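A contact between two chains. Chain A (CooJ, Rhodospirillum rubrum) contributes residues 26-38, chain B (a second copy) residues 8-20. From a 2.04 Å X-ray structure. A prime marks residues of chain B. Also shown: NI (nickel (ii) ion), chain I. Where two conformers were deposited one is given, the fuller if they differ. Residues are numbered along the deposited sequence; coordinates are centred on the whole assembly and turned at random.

Chain A (26-38) HMGEIGVQRDALA
Chain B, residues 8-20: GRKRLGIYLAHFL

How do the two backbones lie against each other? Chain A is helical from His26 through Arg34 and chain B from 8 to 20, and the helices run nearly antiparallel, their N-to-C directions 157° apart and their axes 10.5 Å apart at closest approach. The register pairs His26 with Phe19′ (CA to CA 7.3 Å), Gln33 with Leu12′ (CA to CA 6.8 Å) and Leu37 with Arg9′ (CA to CA 8.3 Å). Successive backbone N-H groups bond to the carbonyl four residues back, as in Ile30 N to His26 O at 2.8 Å and Leu16′ N to Leu12′ O at 2.9 Å. In the loop that follows in chain A, Leu37 N hydrogen-bonds to Arg34 O at 3.1 Å, and Leu37 has phi/psi of -72/159. Together the stretches bury 705 Å².

What joins the chains through metal? A nickel ion is bound by His26 NE2 at 2.0 Å and His18′ NE2 at 2.1 Å, with four further ligand atoms from elsewhere in the structure. Both histidines send CA-to-CB toward the opposing stretch, His26 with chi1 m and chi2 -49°, His18′ with chi1 t and chi2 69°. His26 NE2 and His18′ NE2 stand 3.1 Å apart because they share the metal; no hydrogen bond joins them. The edge of the His18′ ring meets the face of His26, offset, with planes at 82° and centroids 4.7 Å apart. Histidine suits both places because NE2 can ligate nickel; in His26, ND1 is left to donate to Glu29 OE1 at 3.0 Å, one helical turn along.

Which apolar side chains fill the space between the helices? Ile30 (chi1 m, chi2 t) is a knob in a hole formed by Leu12′, Tyr15′, Leu16′ (m, t) and Phe19′. All five are buried, and the hydrocarbon surfaces that meet here need no polar partner. Ile30 CG2 lies 4.1 Å from Leu12′ CD1 and 3.8 Å from Leu16′ CD2, Ile30 CG1 is 3.8 Å from Tyr15′ CB, and Ile30 CD1 approaches the ring edge at Phe19′ CD2, 3.5 Å away. Selenomethionine Met27 (m, t, p) also reaches that ring's edge, its CG 3.5 Å from Phe19′ CE2. Phe19′ has chi1 t and chi2 -40°. Farther along, Leu37 (m, t) brings CD1 to 3.6 Å from Leu12′ CD2; Leu12′ has chi1 t and chi2 26°, between wells.

How are polar groups accommodated without a direct hydrogen bond across the contact? The CA-to-CB bond of Gln33 (m, t, chi3 36°) points toward chain B, and Gln33 NE2 lies over one face of the Tyr15′ ring, 3.3 Å from Tyr15′ CE1. Gln33 OE1 accepts from a water O at 2.8 Å, and that water O donates to Gly8′ O at 3.0 Å. Tyr15′ (m, chi2 84°) has Glu29 (m, t, chi3 -46°) at its edge, Glu29 OE1 being 3.7 Å from Tyr15′ CE2. In extended Arg11′ (t, t, t, chi4 89°), Arg11′ NE lies 3.5 Å from Gln33 NE2, a contact between two donors and not a hydrogen bond.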

ATOM      1  N   HIS A  26      -6.616 -11.316  -1.097  1.00 23.42           N
ATOM      2  CA  HIS A  26      -5.732 -11.877  -0.069  1.00 31.48           C
ATOM      3  C   HIS A  26      -6.502 -12.645   1.006  1.00 28.09           C
ATOM      4  O   HIS A  26      -5.996 -13.635   1.559  1.00 29.93           O
ATOM      5  CB  HIS A  26      -4.908 -10.776   0.618  1.00 30.94           C
ATOM      6  CG  HIS A  26      -3.915 -10.082  -0.272  1.00 30.64           C
ATOM      7  ND1 HIS A  26      -3.025 -10.761  -1.075  1.00 35.03           N
ATOM      8  CD2 HIS A  26      -3.612  -8.763  -0.408  1.00 27.08           C
ATOM      9  CE1 HIS A  26      -2.256  -9.891  -1.712  1.00 34.08           C
ATOM     10  NE2 HIS A  26      -2.594  -8.672  -1.323  1.00 26.23           N
HETATM   11  N   MSE A  27      -7.694 -12.196   1.349  1.00 26.49           N
HETATM   12  CA  MSE A  27      -8.495 -12.927   2.330  1.00 27.82           C
HETATM   13  C   MSE A  27      -8.856 -14.305   1.850  1.00 24.20           C
HETATM   14  O   MSE A  27      -8.779 -15.255   2.614  1.00 26.44           O
HETATM   15  CB  MSE A  27      -9.759 -12.168   2.665  1.00 17.88           C
HETATM   16  CG  MSE A  27      -9.452 -11.015   3.573  1.00 31.74           C
HETATM   17 SE   MSE A  27     -11.011  -9.896   3.676  1.00 60.45          SE
HETATM   18  CE  MSE A  27     -12.288 -11.207   4.393  1.00 31.23           C
ATOM     19  N   GLY A  28      -9.250 -14.391   0.578  1.00 24.38           N
ATOM     20  CA  GLY A  28      -9.574 -15.683  -0.004  1.00 23.75           C
ATOM     21  C   GLY A  28      -8.366 -16.594  -0.118  1.00 30.11           C
ATOM     22  O   GLY A  28      -8.462 -17.800   0.148  1.00 28.84           O
ATOM     23  N   GLU A  29      -7.215 -16.020  -0.507  1.00 29.58           N
ATOM     24  CA  GLU A  29      -5.961 -16.768  -0.571  1.00 26.53           C
ATOM     25  C   GLU A  29      -5.583 -17.296   0.795  1.00 27.75           C
ATOM     26  O   GLU A  29      -5.280 -18.482   0.962  1.00 30.98           O
ATOM     27  CB  GLU A  29      -4.821 -15.872  -1.068  1.00 33.37           C
ATOM     28  CG  GLU A  29      -4.721 -15.602  -2.548  1.00 38.75           C
ATOM     29  CD  GLU A  29      -3.602 -14.596  -2.854  1.00 45.27           C
ATOM     30  OE1 GLU A  29      -3.513 -13.543  -2.163  1.00 38.76           O
ATOM     31  OE2 GLU A  29      -2.805 -14.863  -3.780  1.00 53.89           O
ATOM     32  N   ILE A  30      -5.532 -16.401   1.779  1.00 27.84           N
ATOM     33  CA  ILE A  30      -5.097 -16.817   3.101  1.00 31.13           C
ATOM     34  C   ILE A  30      -6.094 -17.796   3.694  1.00 28.67           C
ATOM     35  O   ILE A  30      -5.706 -18.725   4.410  1.00 25.36           O
ATOM     36  CB  ILE A  30      -4.871 -15.584   3.989  1.00 25.71           C
ATOM     37  CG1 ILE A  30      -3.628 -14.831   3.500  1.00 31.40           C
ATOM     38  CG2 ILE A  30      -4.700 -15.975   5.449  1.00 31.44           C
ATOM     39  CD1 ILE A  30      -3.540 -13.404   3.995  1.00 32.72           C
ATOM     40  N   GLY A  31      -7.382 -17.638   3.382  1.00 26.99           N
ATOM     41  CA  GLY A  31      -8.358 -18.603   3.873  1.00 24.33           C
ATOM     42  C   GLY A  31      -8.086 -20.008   3.358  1.00 27.00           C
ATOM     43  O   GLY A  31      -8.153 -20.981   4.107  1.00 24.21           O
ATOM     44  N   VAL A  32      -7.749 -20.131   2.074  1.00 27.42           N
ATOM     45  CA  VAL A  32      -7.547 -21.466   1.530  1.00 30.39           C
ATOM     46  C   VAL A  32      -6.258 -22.076   2.071  1.00 31.30           C
ATOM     47  O   VAL A  32      -6.233 -23.249   2.454  1.00 30.98           O
ATOM     48  CB  VAL A  32      -7.588 -21.436  -0.004  1.00 28.82           C
ATOM     49  CG1 VAL A  32      -7.171 -22.772  -0.552  1.00 36.62           C
ATOM     50  CG2 VAL A  32      -9.001 -21.097  -0.483  1.00 24.73           C
ATOM     51  N   GLN A  33      -5.174 -21.286   2.153  1.00 32.85           N
ATOM     52  CA  GLN A  33      -3.966 -21.782   2.809  1.00 30.31           C
ATOM     53  C   GLN A  33      -4.244 -22.170   4.260  1.00 34.62           C
ATOM     54  O   GLN A  33      -3.739 -23.187   4.750  1.00 30.35           O
ATOM     55  CB  GLN A  33      -2.852 -20.741   2.732  1.00 27.80           C
ATOM     56  CG  GLN A  33      -2.305 -20.521   1.329  1.00 24.27           C
ATOM     57  CD  GLN A  33      -1.110 -19.567   1.316  1.00 33.29           C
ATOM     58  OE1 GLN A  33      -0.291 -19.576   2.227  1.00 34.50           O
ATOM     59  NE2 GLN A  33      -1.026 -18.729   0.296  1.00 37.35           N
ATOM     60  N   ARG A  34      -5.065 -21.388   4.958  1.00 27.23           N
ATOM     61  CA  ARG A  34      -5.339 -21.708   6.353  1.00 32.15           C
ATOM     62  C   ARG A  34      -6.081 -23.033   6.479  1.00 30.88           C
ATOM     63  O   ARG A  34      -5.925 -23.746   7.482  1.00 31.07           O
ATOM     64  CB  ARG A  34      -6.122 -20.563   7.002  1.00 24.59           C
ATOM     65  CG  ARG A  34      -6.678 -20.866   8.383  1.00 20.80           C
ATOM     66  CD  ARG A  34      -8.084 -21.457   8.337  1.00 25.40           C
ATOM     67  NE  ARG A  34      -8.576 -21.681   9.693  1.00 26.10           N
ATOM     68  CZ  ARG A  34      -8.247 -22.742  10.418  1.00 29.37           C
ATOM     69  NH1 ARG A  34      -7.446 -23.683   9.906  1.00 24.63           N
ATOM     70  NH2 ARG A  34      -8.720 -22.865  11.648  1.00 30.80           N
ATOM     71  N   ASP A  35      -6.891 -23.377   5.473  1.00 31.17           N
ATOM     72  CA  ASP A  35      -7.621 -24.636   5.516  1.00 33.42           C
ATOM     73  C   ASP A  35      -6.691 -25.837   5.365  1.00 36.25           C
ATOM     74  O   ASP A  35      -7.065 -26.949   5.740  1.00 33.09           O
ATOM     75  CB  ASP A  35      -8.696 -24.663   4.432  1.00 28.63           C
ATOM     76  CG  ASP A  35      -9.796 -23.617   4.658  1.00 37.69           C
ATOM     77  OD1 ASP A  35      -9.965 -23.142   5.802  1.00 38.40           O
ATOM     78  OD2 ASP A  35     -10.506 -23.283   3.685  1.00 38.18           O
ATOM     79  N   ALA A  36      -5.487 -25.641   4.839  1.00 34.62           N
ATOM     80  CA  ALA A  36      -4.534 -26.744   4.746  1.00 39.87           C
ATOM     81  C   ALA A  36      -3.804 -26.997   6.057  1.00 40.53           C
ATOM     82  O   ALA A  36      -2.983 -27.919   6.129  1.00 38.43           O
ATOM     83  CB  ALA A  36      -3.523 -26.473   3.621  1.00 31.55           C
ATOM     84  N   LEU A  37      -4.065 -26.190   7.081  1.00 37.36           N
ATOM     85  CA  LEU A  37      -3.412 -26.382   8.361  1.00 37.03           C
ATOM     86  C   LEU A  37      -3.972 -27.615   9.053  1.00 46.21           C
ATOM     87  O   LEU A  37      -5.065 -28.093   8.740  1.00 43.50           O
ATOM     88  CB  LEU A  37      -3.583 -25.141   9.235  1.00 35.42           C
ATOM     89  CG  LEU A  37      -2.638 -24.021   8.796  1.00 29.01           C
ATOM     90  CD1 LEU A  37      -3.004 -22.668   9.407  1.00 29.63           C
ATOM     91  CD2 LEU A  37      -1.222 -24.412   9.163  1.00 31.67           C
ATOM     92  N   ALA A  38      -3.187 -28.138   9.992  1.00 50.13           N
ATOM     93  CA  ALA A  38      -3.616 -29.244  10.837  1.00 53.54           C
ATOM     94  C   ALA A  38      -4.983 -28.965  11.448  1.00 53.78           C
ATOM     95  O   ALA A  38      -5.373 -27.807  11.612  1.00 57.92           O
ATOM     96  CB  ALA A  38      -2.587 -29.504  11.938  1.00 64.53           C
TER
ATOM     97  N   GLY B   8       5.367 -24.446   4.882  1.00 28.23           N
ATOM     98  CA  GLY B   8       3.981 -24.071   4.692  1.00 28.19           C
ATOM     99  C   GLY B   8       3.564 -22.948   5.640  1.00 35.36           C
ATOM    100  O   GLY B   8       2.929 -21.985   5.225  1.00 36.13           O
ATOM    101  N   ARG B   9       3.937 -23.090   6.911  1.00 30.15           N
ATOM    102  CA  ARG B   9       3.656 -22.005   7.860  0.51 37.79           C
ATOM    103  C   ARG B   9       4.440 -20.755   7.505  1.00 31.64           C
ATOM    104  O   ARG B   9       3.959 -19.638   7.741  1.00 36.72           O
ATOM    105  CB  ARG B   9       3.977 -22.451   9.290  0.51 37.33           C
ATOM    106  CG  ARG B   9       2.980 -23.446   9.855  0.51 37.43           C
ATOM    107  CD  ARG B   9       3.479 -24.052  11.149  0.51 40.03           C
ATOM    108  NE  ARG B   9       3.498 -23.098  12.252  0.51 35.12           N
ATOM    109  CZ  ARG B   9       2.705 -23.175  13.313  0.51 35.90           C
ATOM    110  NH1 ARG B   9       2.795 -22.276  14.278  0.51 34.84           N
ATOM    111  NH2 ARG B   9       1.830 -24.170  13.417  0.51 38.65           N
ATOM    112  N   LYS B  10       5.622 -20.903   6.928  1.00 31.77           N
ATOM    113  CA  LYS B  10       6.385 -19.719   6.548  1.00 32.70           C
ATOM    114  C   LYS B  10       5.672 -18.959   5.436  1.00 28.80           C
ATOM    115  O   LYS B  10       5.519 -17.737   5.521  1.00 31.29           O
ATOM    116  CB  LYS B  10       7.810 -20.098   6.137  1.00 38.92           C
ATOM    117  CG  LYS B  10       8.770 -18.898   6.047  1.00 43.89           C
ATOM    118  CD  LYS B  10      10.239 -19.311   5.836  1.00 53.73           C
ATOM    119  CE  LYS B  10      11.149 -18.079   5.677  1.00 62.02           C
ATOM    120  NZ  LYS B  10      12.598 -18.342   5.949  1.00 66.87           N
ATOM    121  N   ARG B  11       5.194 -19.674   4.409  1.00 25.33           N
ATOM    122  CA  ARG B  11       4.489 -19.029   3.304  1.00 31.00           C
ATOM    123  C   ARG B  11       3.263 -18.282   3.810  1.00 29.19           C
ATOM    124  O   ARG B  11       3.036 -17.114   3.468  1.00 25.72           O
ATOM    125  CB  ARG B  11       4.106 -20.073   2.253  1.00 30.31           C
ATOM    126  CG  ARG B  11       3.235 -19.570   1.116  1.00 25.52           C
ATOM    127  CD  ARG B  11       2.974 -20.692   0.120  1.00 33.43           C
ATOM    128  NE  ARG B  11       1.842 -20.448  -0.778  1.00 34.84           N
ATOM    129  CZ  ARG B  11       1.939 -19.819  -1.946  1.00 45.79           C
ATOM    130  NH1 ARG B  11       3.118 -19.357  -2.354  1.00 43.67           N
ATOM    131  NH2 ARG B  11       0.865 -19.647  -2.707  1.00 46.59           N
ATOM    132  N   LEU B  12       2.466 -18.949   4.643  1.00 30.76           N
ATOM    133  CA  LEU B  12       1.345 -18.305   5.310  1.00 25.82           C
ATOM    134  C   LEU B  12       1.794 -17.034   6.037  1.00 33.35           C
ATOM    135  O   LEU B  12       1.171 -15.967   5.911  1.00 32.82           O
ATOM    136  CB  LEU B  12       0.729 -19.319   6.273  1.00 29.92           C
ATOM    137  CG  LEU B  12      -0.728 -19.275   6.697  1.00 37.73           C
ATOM    138  CD1 LEU B  12      -1.611 -18.599   5.663  1.00 32.39           C
ATOM    139  CD2 LEU B  12      -1.162 -20.712   6.937  1.00 29.35           C
ATOM    140  N   GLY B  13       2.897 -17.131   6.788  1.00 27.81           N
ATOM    141  CA  GLY B  13       3.403 -15.973   7.510  1.00 33.02           C
ATOM    142  C   GLY B  13       3.713 -14.796   6.603  1.00 29.78           C
ATOM    143  O   GLY B  13       3.398 -13.642   6.934  1.00 21.93           O
ATOM    144  N   ILE B  14       4.299 -15.071   5.437  1.00 31.93           N
ATOM    145  CA  ILE B  14       4.641 -13.992   4.509  1.00 28.42           C
ATOM    146  C   ILE B  14       3.381 -13.331   3.971  1.00 33.78           C
ATOM    147  O   ILE B  14       3.321 -12.094   3.838  1.00 28.32           O
ATOM    148  CB  ILE B  14       5.539 -14.508   3.369  1.00 31.99           C
ATOM    149  CG1 ILE B  14       6.853 -15.056   3.918  1.00 34.22           C
ATOM    150  CG2 ILE B  14       5.849 -13.394   2.394  1.00 32.36           C
ATOM    151  CD1 ILE B  14       7.609 -15.893   2.911  1.00 35.64           C
ATOM    152  N   TYR B  15       2.350 -14.138   3.658  1.00 30.22           N
ATOM    153  CA  TYR B  15       1.079 -13.568   3.223  1.00 24.22           C
ATOM    154  C   TYR B  15       0.485 -12.675   4.302  1.00 26.50           C
ATOM    155  O   TYR B  15       0.034 -11.556   4.019  1.00 24.88           O
ATOM    156  CB  TYR B  15       0.095 -14.669   2.834  1.00 26.06           C
ATOM    157  CG  TYR B  15       0.269 -15.120   1.413  1.00 34.06           C
ATOM    158  CD1 TYR B  15       1.221 -16.083   1.082  1.00 37.35           C
ATOM    159  CD2 TYR B  15      -0.493 -14.574   0.393  1.00 34.66           C
ATOM    160  CE1 TYR B  15       1.390 -16.511  -0.225  1.00 37.94           C
ATOM    161  CE2 TYR B  15      -0.323 -14.988  -0.921  1.00 39.51           C
ATOM    162  CZ  TYR B  15       0.628 -15.951  -1.222  1.00 40.92           C
ATOM    163  OH  TYR B  15       0.808 -16.371  -2.520  1.00 47.57           O
ATOM    164  N   LEU B  16       0.509 -13.140   5.549  1.00 25.62           N
ATOM    165  CA  LEU B  16      -0.045 -12.355   6.641  1.00 25.91           C
ATOM    166  C   LEU B  16       0.791 -11.102   6.896  1.00 27.18           C
ATOM    167  O   LEU B  16       0.245 -10.007   7.087  1.00 23.03           O
ATOM    168  CB  LEU B  16      -0.149 -13.238   7.882  1.00 27.59           C
ATOM    169  CG  LEU B  16      -1.115 -14.410   7.636  1.00 31.24           C
ATOM    170  CD1 LEU B  16      -0.797 -15.583   8.529  1.00 28.83           C
ATOM    171  CD2 LEU B  16      -2.533 -13.957   7.862  1.00 32.53           C
ATOM    172  N   ALA B  17       2.116 -11.237   6.878  1.00 27.84           N
ATOM    173  CA  ALA B  17       2.978 -10.060   6.969  1.00 24.98           C
ATOM    174  C   ALA B  17       2.587  -9.028   5.924  1.00 26.20           C
ATOM    175  O   ALA B  17       2.421  -7.843   6.230  1.00 24.56           O
ATOM    176  CB  ALA B  17       4.441 -10.457   6.801  1.00 20.72           C
ATOM    177  N   HIS B  18       2.396  -9.480   4.685  1.00 25.49           N
ATOM    178  CA  HIS B  18       1.991  -8.579   3.618  1.00 27.54           C
ATOM    179  C   HIS B  18       0.616  -7.967   3.878  1.00 33.65           C
ATOM    180  O   HIS B  18       0.394  -6.792   3.567  1.00 25.27           O
ATOM    181  CB  HIS B  18       1.984  -9.317   2.286  1.00 27.23           C
ATOM    182  CG  HIS B  18       1.397  -8.513   1.174  1.00 27.68           C
ATOM    183  ND1 HIS B  18       2.018  -7.397   0.656  1.00 25.02           N
ATOM    184  CD2 HIS B  18       0.251  -8.669   0.473  1.00 27.44           C
ATOM    185  CE1 HIS B  18       1.277  -6.896  -0.316  1.00 27.61           C
ATOM    186  NE2 HIS B  18       0.199  -7.650  -0.448  1.00 28.20           N
ATOM    187  N   PHE B  19      -0.328  -8.766   4.404  1.00 29.46           N
ATOM    188  CA  PHE B  19      -1.658  -8.264   4.753  1.00 24.55           C
ATOM    189  C   PHE B  19      -1.578  -7.232   5.869  1.00 25.41           C
ATOM    190  O   PHE B  19      -2.287  -6.215   5.849  1.00 23.98           O
ATOM    191  CB  PHE B  19      -2.568  -9.432   5.197  1.00 29.04           C
ATOM    192  CG  PHE B  19      -4.038  -9.199   4.936  1.00 31.00           C
ATOM    193  CD1 PHE B  19      -4.613  -7.953   5.145  1.00 36.97           C
ATOM    194  CD2 PHE B  19      -4.841 -10.221   4.469  1.00 37.79           C
ATOM    195  CE1 PHE B  19      -5.950  -7.732   4.878  1.00 34.96           C
ATOM    196  CE2 PHE B  19      -6.176 -10.006   4.215  1.00 38.59           C
ATOM    197  CZ  PHE B  19      -6.729  -8.760   4.423  1.00 38.05           C
ATOM    198  N   LEU B  20      -0.740  -7.485   6.867  1.00 20.54           N
ATOM    199  CA  LEU B  20      -0.505  -6.465   7.872  1.00 26.29           C
ATOM    200  C   LEU B  20       0.000  -5.183   7.226  1.00 27.38           C
ATOM    201  O   LEU B  20      -0.448  -4.087   7.577  1.00 29.93           O
ATOM    202  CB  LEU B  20       0.472  -6.982   8.927  1.00 28.24           C
ATOM    203  CG  LEU B  20       0.787  -5.965  10.023  1.00 36.57           C
ATOM    204  CD1 LEU B  20      -0.438  -5.775  10.897  1.00 29.06           C
ATOM    205  CD2 LEU B  20       1.975  -6.423  10.850  1.00 30.61           C
TER
HETATM  206 NI    NI I 101      -1.402  -7.042  -1.656  1.00 25.21          NI
HETATM  207  O   HOH W   1       0.808 -21.986   3.162  1.00 36.42           O